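Local structure of TetR family transcriptional regulator (Clostridium perfringens, 6AZH) at the interface of chains A and B. The protein probably acts as a dimeric TetR-type transcriptional regulator that binds operator DNA through N-terminal helix-turn-helix domains, with a putative role in fatty acid metabolism. Residues are numbered along the deposited sequence; one frame, centred on the assembly and turned at random. Chains: chain A/B, TetR family transcriptional regulator.

Contact 1: the interface of chains A and B. Residues chain A 161, 164, 177, 180-181, 184; chain B 145-146, 149-150, 153.
A:Tyr164 and B:Asp146 meet tip to tip, the phenol donating a hydrogen bond from OH to carboxylate oxygen OD2 at 2.8 Å, on the syn lone pair. Ring and carboxylate planes are steeply turned, 68° apart. The other oxygen, OD1, takes the backbone N of B:Leu149 from above the carboxylate plane, so the aspartate caps the start of helix 147-168 while it holds the tyrosine. From the facing helix, A:Glu180 bends at its second torsion (chi2 -113°) and brings OE1 to the backbone N of B:Asp146 at 3.0 Å, nearly straight at the hydrogen; this fixes the residue just ahead of the helix by its main chain.

Apolar packing centres on B:Leu149, whose two methyl branches part. CD1 lies over one face of the A:Tyr164 ring, offset toward the rim and 3.6 Å from CD2 of the ring, whereas CD2 of the leucine rests against CB of A:Glu180 and CG1 of A:Ile181.

Waters complete the contact. One joins A:Glu180 OE1, A:Asn184 ND2 and the carbonyl O of B:Asp146; another links the same amide nitrogen to B:Ser153 OG, and a third connects that hydroxyl to A:Thr161 OG1.

With its two-fold twin, this mixed polar and apolar patch ties the helix start of one subunit to the last two helices of the other, as expected for a TetR-family dimer.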
ATOM      1  N   THR A 161      -0.687   2.344  -7.019  1.00 17.85           N
ATOM      2  CA  THR A 161      -0.564   3.504  -7.897  1.00 18.48           C
ATOM      3  C   THR A 161       0.124   4.664  -7.184  1.00 22.08           C
ATOM      4  O   THR A 161       0.912   5.389  -7.796  1.00 21.08           O
ATOM      5  CB  THR A 161      -1.936   3.924  -8.424  1.00 22.08           C
ATOM      6  OG1 THR A 161      -2.523   2.808  -9.096  1.00 22.44           O
ATOM      7  CG2 THR A 161      -1.809   5.079  -9.409  1.00 24.34           C
ATOM      8  N   TYR A 164       3.644   3.957  -7.598  1.00 21.07           N
ATOM      9  CA  TYR A 164       3.989   4.287  -8.974  1.00 23.57           C
ATOM     10  C   TYR A 164       4.113   5.793  -9.180  1.00 23.38           C
ATOM     11  O   TYR A 164       4.991   6.248  -9.920  1.00 25.56           O
ATOM     12  CB  TYR A 164       2.925   3.694  -9.892  1.00 21.59           C
ATOM     13  CG  TYR A 164       3.033   4.036 -11.353  1.00 25.05           C
ATOM     14  CD1 TYR A 164       3.953   3.391 -12.168  1.00 25.13           C
ATOM     15  CD2 TYR A 164       2.160   4.948 -11.937  1.00 29.10           C
ATOM     16  CE1 TYR A 164       4.037   3.675 -13.525  1.00 26.42           C
ATOM     17  CE2 TYR A 164       2.230   5.232 -13.302  1.00 31.58           C
ATOM     18  CZ  TYR A 164       3.174   4.587 -14.085  1.00 27.83           C
ATOM     19  OH  TYR A 164       3.268   4.851 -15.441  1.00 34.76           O
ATOM     20  N   VAL A 177      -3.833   6.942 -16.236  1.00 20.05           N
ATOM     21  CA  VAL A 177      -3.840   5.877 -15.237  1.00 20.71           C
ATOM     22  C   VAL A 177      -5.252   5.372 -15.004  1.00 18.83           C
ATOM     23  O   VAL A 177      -5.475   4.160 -14.905  1.00 20.20           O
ATOM     24  CB  VAL A 177      -3.195   6.364 -13.928  1.00 20.01           C
ATOM     25  CG1 VAL A 177      -3.439   5.356 -12.840  1.00 19.58           C
ATOM     26  CG2 VAL A 177      -1.701   6.573 -14.135  1.00 23.53           C
ATOM     27  N   GLU A 180      -6.141   3.141 -17.987  1.00 22.84           N
ATOM     28  CA  GLU A 180      -5.420   1.870 -18.027  1.00 20.83           C
ATOM     29  C   GLU A 180      -5.898   0.939 -16.925  1.00 22.73           C
ATOM     30  O   GLU A 180      -6.114  -0.253 -17.161  1.00 20.07           O
ATOM     31  CB  GLU A 180      -3.903   2.092 -17.891  1.00 24.23           C
ATOM     32  CG  GLU A 180      -3.220   2.717 -19.097  1.00 28.25           C
ATOM     33  CD  GLU A 180      -2.256   1.770 -19.812  1.00 26.19           C
ATOM     34  OE1 GLU A 180      -2.185   0.573 -19.450  1.00 24.94           O
ATOM     35  OE2 GLU A 180      -1.561   2.236 -20.748  1.00 31.97           O
ATOM     36  N   ILE A 181      -6.044   1.462 -15.703  1.00 18.98           N
ATOM     37  CA  ILE A 181      -6.420   0.614 -14.578  1.00 18.16           C
ATOM     38  C   ILE A 181      -7.841   0.104 -14.744  1.00 18.71           C
ATOM     39  O   ILE A 181      -8.151  -1.038 -14.373  1.00 21.02           O
ATOM     40  CB  ILE A 181      -6.246   1.373 -13.250  1.00 22.21           C
ATOM     41  CG1 ILE A 181      -4.765   1.699 -13.015  1.00 26.85           C
ATOM     42  CG2 ILE A 181      -6.813   0.558 -12.096  1.00 22.43           C
ATOM     43  CD1 ILE A 181      -3.983   0.608 -12.367  1.00 27.16           C
ATOM     44  N   ASN A 184      -7.504  -2.754 -17.097  1.00 20.27           N
ATOM     45  CA  ASN A 184      -6.821  -3.869 -16.448  1.00 19.97           C
ATOM     46  C   ASN A 184      -7.745  -4.596 -15.479  1.00 17.96           C
ATOM     47  O   ASN A 184      -7.799  -5.829 -15.465  1.00 20.28           O
ATOM     48  CB  ASN A 184      -5.578  -3.375 -15.711  1.00 21.88           C
ATOM     49  CG  ASN A 184      -4.490  -2.885 -16.649  1.00 20.01           C
ATOM     50  OD1 ASN A 184      -4.571  -3.056 -17.870  1.00 21.74           O
ATOM     51  ND2 ASN A 184      -3.459  -2.266 -16.077  1.00 23.40           N
TER
ATOM     52  N   CYS B 145       0.204  -2.448 -22.966  1.00 29.47           N
ATOM     53  CA  CYS B 145      -0.268  -1.625 -21.865  1.00 27.36           C
ATOM     54  C   CYS B 145       0.937  -0.943 -21.251  1.00 27.89           C
ATOM     55  O   CYS B 145       2.081  -1.203 -21.631  1.00 29.97           O
ATOM     56  CB  CYS B 145      -1.009  -2.466 -20.826  1.00 29.00           C
ATOM     57  SG  CYS B 145       0.065  -3.691 -20.031  1.00 32.76           S
ATOM     58  N   ASP B 146       0.666  -0.061 -20.295  1.00 25.03           N
ATOM     59  CA  ASP B 146       1.728   0.534 -19.492  1.00 23.00           C
ATOM     60  C   ASP B 146       2.322  -0.544 -18.588  1.00 25.61           C
ATOM     61  O   ASP B 146       1.695  -0.951 -17.604  1.00 23.30           O
ATOM     62  CB  ASP B 146       1.155   1.698 -18.693  1.00 21.16           C
ATOM     63  CG  ASP B 146       2.204   2.450 -17.888  1.00 26.25           C
ATOM     64  OD1 ASP B 146       3.285   1.903 -17.584  1.00 27.23           O
ATOM     65  OD2 ASP B 146       1.922   3.607 -17.511  1.00 33.28           O
ATOM     66  N   LEU B 149       3.152   0.491 -14.884  1.00 22.47           N
ATOM     67  CA  LEU B 149       1.931   0.607 -14.098  1.00 21.24           C
ATOM     68  C   LEU B 149       1.376  -0.771 -13.759  1.00 18.00           C
ATOM     69  O   LEU B 149       1.024  -1.045 -12.609  1.00 18.61           O
ATOM     70  CB  LEU B 149       0.892   1.447 -14.842  1.00 17.96           C
ATOM     71  CG  LEU B 149      -0.439   1.602 -14.106  1.00 20.73           C
ATOM     72  CD1 LEU B 149      -0.208   2.300 -12.761  1.00 21.97           C
ATOM     73  CD2 LEU B 149      -1.424   2.399 -14.951  1.00 20.70           C
ATOM     74  N   LEU B 150       1.305  -1.662 -14.754  1.00 16.72           N
ATOM     75  CA  LEU B 150       0.842  -3.022 -14.492  1.00 17.27           C
ATOM     76  C   LEU B 150       1.723  -3.752 -13.484  1.00 18.97           C
ATOM     77  O   LEU B 150       1.207  -4.431 -12.588  1.00 18.40           O
ATOM     78  CB  LEU B 150       0.765  -3.816 -15.794  1.00 16.83           C
ATOM     79  CG  LEU B 150       0.067  -5.176 -15.666  1.00 19.69           C
ATOM     80  CD1 LEU B 150      -1.331  -5.094 -15.048  1.00 22.80           C
ATOM     81  CD2 LEU B 150       0.020  -5.873 -17.036  1.00 21.35           C
ATOM     82  N   SER B 153       0.839  -2.759 -10.160  1.00 17.90           N
ATOM     83  CA  SER B 153      -0.432  -3.375  -9.776  1.00 16.94           C
ATOM     84  C   SER B 153      -0.255  -4.837  -9.379  1.00 18.25           C
ATOM     85  O   SER B 153      -0.937  -5.322  -8.469  1.00 18.23           O
ATOM     86  CB  SER B 153      -1.451  -3.271 -10.920  1.00 20.65           C
ATOM     87  OG  SER B 153      -1.822  -1.930 -11.163  1.00 22.68           O
TER
HETATM   88  O   HOH W   1      -1.215  -0.879 -17.271  1.00 21.91           O
HETATM   89  O   HOH W   2      -0.893   0.286  -9.602  1.00 26.61           O
HETATM   90  O   HOH W   3      -3.543  -2.648 -13.270  1.00 29.36           O

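Contact 2: the interface of chains A and B. Residues chain A 102, 105-106, 109, 159, 162-163, 166; chain B 105, 109, 159.
CG of B:Trp109 stands anti to its carbonyl carbon (chi1 -49°), and a chi2 of 100° turns the indole broadside to A:Met105, a selenomethionine. In the twin pair, A:Trp109 has nearly the same torsions and faces B:Met105, also a selenomethionine. Each selenomethionine offers CB rather than its selenium to the ring: CB of B:Met105 lies over the centre of the A:Trp109 indole, 3.4 Å from CE2, while CB of A:Met105 sits toward the rim of B:Trp109, 3.6 Å from its CE2. The two exchanged copies are thus similar without being identical.

B:Trp109 is inserted deeply into chain A, which hides 157 Å² of its surface. Its pyrrole side runs along the end of helix 98-106, with CD1 3.8 Å from CA of A:Ser106. The far rim of the six-membered ring reaches helix 147-165, where CZ2 touches the CG2 methyl of A:Ile159 at 3.6 Å and CZ3 approaches CB of A:Ser162 at 3.9 Å. The backbone N of A:Leu163 lies in plane at the indole edge.

Beside the six-membered rims of the two indoles, A:Ile159 and B:Ile159 bring their CG2 methyls together at 3.5 Å, a rather tight carbon contact. CG2 of B:Ile159 also touches CH2 of A:Trp109. The nitrogens and oxygens of the two chains stay too far apart here to bond across, and the contact rests on packing.

In the fold, each tryptophan follows its own short helix (98-106 in chain A, 98-107 in chain B) and wedges between the corresponding helix of the partner and the partner's helix that starts at 147, joining the subunits around their two-fold axis.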
ATOM      1  N   LYS A 102      -0.595   9.369   1.666  1.00 20.91           N
ATOM      2  CA  LYS A 102       0.668   8.842   2.185  1.00 24.28           C
ATOM      3  C   LYS A 102       0.651   8.749   3.706  1.00 22.62           C
ATOM      4  O   LYS A 102       1.157   7.776   4.287  1.00 20.91           O
ATOM      5  CB  LYS A 102       1.829   9.732   1.748  1.00 24.72           C
ATOM      6  CG  LYS A 102       2.153   9.655   0.274  1.00 28.79           C
ATOM      7  CD  LYS A 102       3.198  10.700  -0.068  1.00 33.53           C
ATOM      8  CE  LYS A 102       3.334  10.852  -1.557  1.00 37.71           C
ATOM      9  NZ  LYS A 102       4.012  12.137  -1.855  1.00 37.67           N
HETATM   10  N   MSE A 105      -1.362   5.716   4.446  1.00 16.12           N
HETATM   11  CA  MSE A 105      -0.613   4.518   4.116  1.00 18.48           C
HETATM   12  C   MSE A 105       0.505   4.233   5.093  1.00 20.46           C
HETATM   13  O   MSE A 105       0.785   3.081   5.382  1.00 17.41           O
HETATM   14  CB  MSE A 105      -0.039   4.588   2.707  1.00 21.27           C
HETATM   15  CG  MSE A 105      -1.078   4.811   1.676  1.00 23.51           C
HETATM   16 SE   MSE A 105      -2.088   3.149   1.562  1.00 46.26          SE
HETATM   17  CE  MSE A 105      -3.813   3.767   2.369  1.00 35.07           C
ATOM     18  N   SER A 106       1.138   5.281   5.609  1.00 16.58           N
ATOM     19  CA  SER A 106       2.250   5.057   6.527  1.00 18.12           C
ATOM     20  C   SER A 106       1.803   4.440   7.848  1.00 19.16           C
ATOM     21  O   SER A 106       2.631   3.844   8.551  1.00 20.56           O
ATOM     22  CB  SER A 106       2.991   6.367   6.766  1.00 17.49           C
ATOM     23  OG  SER A 106       2.258   7.205   7.651  1.00 21.10           O
ATOM     24  N   TRP A 109      -0.263  -0.333   9.047  1.00 18.35           N
ATOM     25  CA  TRP A 109       0.357  -1.650   9.097  1.00 17.99           C
ATOM     26  C   TRP A 109       0.777  -2.120  10.480  1.00 21.76           C
ATOM     27  O   TRP A 109       1.217  -3.270  10.604  1.00 21.92           O
ATOM     28  CB  TRP A 109       1.576  -1.674   8.157  1.00 18.95           C
ATOM     29  CG  TRP A 109       1.201  -1.136   6.810  1.00 18.67           C
ATOM     30  CD1 TRP A 109       1.378   0.147   6.340  1.00 19.08           C
ATOM     31  CD2 TRP A 109       0.522  -1.853   5.771  1.00 19.09           C
ATOM     32  NE1 TRP A 109       0.870   0.249   5.060  1.00 17.78           N
ATOM     33  CE2 TRP A 109       0.341  -0.962   4.694  1.00 19.95           C
ATOM     34  CE3 TRP A 109       0.085  -3.178   5.635  1.00 21.64           C
ATOM     35  CZ2 TRP A 109      -0.274  -1.348   3.499  1.00 20.70           C
ATOM     36  CZ3 TRP A 109      -0.541  -3.554   4.450  1.00 19.06           C
ATOM     37  CH2 TRP A 109      -0.702  -2.646   3.399  1.00 22.27           C
ATOM     38  N   ILE A 159      -3.078   2.091  -3.574  1.00 20.23           N
ATOM     39  CA  ILE A 159      -1.811   1.996  -2.869  1.00 19.27           C
ATOM     40  C   ILE A 159      -0.676   1.763  -3.850  1.00 18.68           C
ATOM     41  O   ILE A 159       0.344   2.458  -3.815  1.00 16.80           O
ATOM     42  CB  ILE A 159      -1.867   0.893  -1.798  1.00 20.82           C
ATOM     43  CG1 ILE A 159      -3.057   1.151  -0.867  1.00 30.42           C
ATOM     44  CG2 ILE A 159      -0.543   0.858  -1.043  1.00 25.17           C
ATOM     45  CD1 ILE A 159      -3.202   0.176   0.287  1.00 30.27           C
ATOM     46  N   SER A 162      -0.153   4.847  -5.893  1.00 19.75           N
ATOM     47  CA  SER A 162       0.570   5.859  -5.123  1.00 22.23           C
ATOM     48  C   SER A 162       2.067   5.604  -5.158  1.00 23.05           C
ATOM     49  O   SER A 162       2.867   6.544  -5.213  1.00 21.56           O
ATOM     50  CB  SER A 162       0.093   5.876  -3.674  1.00 21.54           C
ATOM     51  OG  SER A 162      -1.179   6.457  -3.560  1.00 25.52           O
ATOM     52  N   LEU A 163       2.469   4.334  -5.104  1.00 21.32           N
ATOM     53  CA  LEU A 163       3.890   4.023  -5.183  1.00 22.75           C
ATOM     54  C   LEU A 163       4.422   4.310  -6.583  1.00 23.10           C
ATOM     55  O   LEU A 163       5.523   4.845  -6.749  1.00 23.03           O
ATOM     56  CB  LEU A 163       4.117   2.561  -4.796  1.00 22.57           C
ATOM     57  CG  LEU A 163       5.564   2.093  -4.799  1.00 26.37           C
ATOM     58  CD1 LEU A 163       6.326   2.811  -3.677  1.00 23.62           C
ATOM     59  CD2 LEU A 163       5.620   0.591  -4.619  1.00 24.01           C
ATOM     60  N   LEU A 166       5.206   7.941  -7.169  1.00 21.52           N
ATOM     61  CA  LEU A 166       6.469   8.407  -6.608  1.00 23.58           C
ATOM     62  C   LEU A 166       7.674   8.095  -7.489  1.00 29.95           C
ATOM     63  O   LEU A 166       8.788   8.485  -7.124  1.00 29.81           O
ATOM     64  CB  LEU A 166       6.676   7.808  -5.211  1.00 24.17           C
ATOM     65  CG  LEU A 166       5.752   8.380  -4.133  1.00 30.13           C
ATOM     66  CD1 LEU A 166       5.872   7.619  -2.813  1.00 25.89           C
ATOM     67  CD2 LEU A 166       6.032   9.859  -3.905  1.00 31.34           C
TER
HETATM   68  N   MSE B 105       6.032  -2.044   4.384  1.00 15.01           N
HETATM   69  CA  MSE B 105       4.894  -1.168   4.081  1.00 20.28           C
HETATM   70  C   MSE B 105       4.836   0.069   4.974  1.00 17.98           C
HETATM   71  O   MSE B 105       4.515   1.156   4.503  1.00 18.17           O
HETATM   72  CB  MSE B 105       3.558  -1.915   4.217  1.00 20.07           C
HETATM   73  CG  MSE B 105       3.297  -3.034   3.215  1.00 16.77           C
HETATM   74 SE   MSE B 105       3.374  -2.357   1.347  1.00 26.59          SE
HETATM   75  CE  MSE B 105       5.090  -2.951   0.854  1.00 22.72           C
ATOM     76  N   TRP B 109       6.604   5.326   2.676  1.00 21.72           N
ATOM     77  CA  TRP B 109       5.879   6.482   2.165  1.00 22.56           C
ATOM     78  C   TRP B 109       6.458   7.838   2.530  1.00 27.09           C
ATOM     79  O   TRP B 109       6.065   8.832   1.906  1.00 30.34           O
ATOM     80  CB  TRP B 109       4.408   6.413   2.616  1.00 24.04           C
ATOM     81  CG  TRP B 109       3.839   5.057   2.329  1.00 21.19           C
ATOM     82  CD1 TRP B 109       3.679   4.028   3.215  1.00 21.90           C
ATOM     83  CD2 TRP B 109       3.383   4.563   1.060  1.00 25.37           C
ATOM     84  NE1 TRP B 109       3.153   2.931   2.577  1.00 25.54           N
ATOM     85  CE2 TRP B 109       2.956   3.238   1.256  1.00 22.69           C
ATOM     86  CE3 TRP B 109       3.290   5.119  -0.215  1.00 26.41           C
ATOM     87  CZ2 TRP B 109       2.435   2.447   0.211  1.00 23.37           C
ATOM     88  CZ3 TRP B 109       2.785   4.341  -1.246  1.00 26.18           C
ATOM     89  CH2 TRP B 109       2.364   3.021  -1.024  1.00 26.73           C
ATOM     90  N   ILE B 159       0.039  -6.135  -1.490  1.00 17.91           N
ATOM     91  CA  ILE B 159      -0.305  -5.030  -0.597  1.00 18.36           C
ATOM     92  C   ILE B 159      -1.766  -5.130  -0.175  1.00 18.13           C
ATOM     93  O   ILE B 159      -2.096  -5.043   1.016  1.00 17.10           O
ATOM     94  CB  ILE B 159      -0.012  -3.680  -1.271  1.00 16.66           C
ATOM     95  CG1 ILE B 159       1.463  -3.575  -1.686  1.00 15.88           C
ATOM     96  CG2 ILE B 159      -0.439  -2.533  -0.323  1.00 17.50           C
ATOM     97  CD1 ILE B 159       1.746  -2.357  -2.507  1.00 18.35           C
TER

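The centres of the C-alpha atoms of contact 1 and contact 2 are about 16 Å apart, and both contacts belong to one two-fold symmetric interface. Helix 147-165 of chain A runs through both: A:Ile159, A:Ser162 and A:Leu163 serve contact 2, while A:Thr161 and A:Tyr164 serve contact 1. Helix 147-168 of chain B likewise contributes its start to contact 1 and B:Ile159 to contact 2. Helix 174-187 contributes to contact 1, and helix 98-106 to contact 2. The hydrated, polar patch and the apolar, aromatic one may together set the subunit orientation, and with it the spacing of the DNA-binding domains.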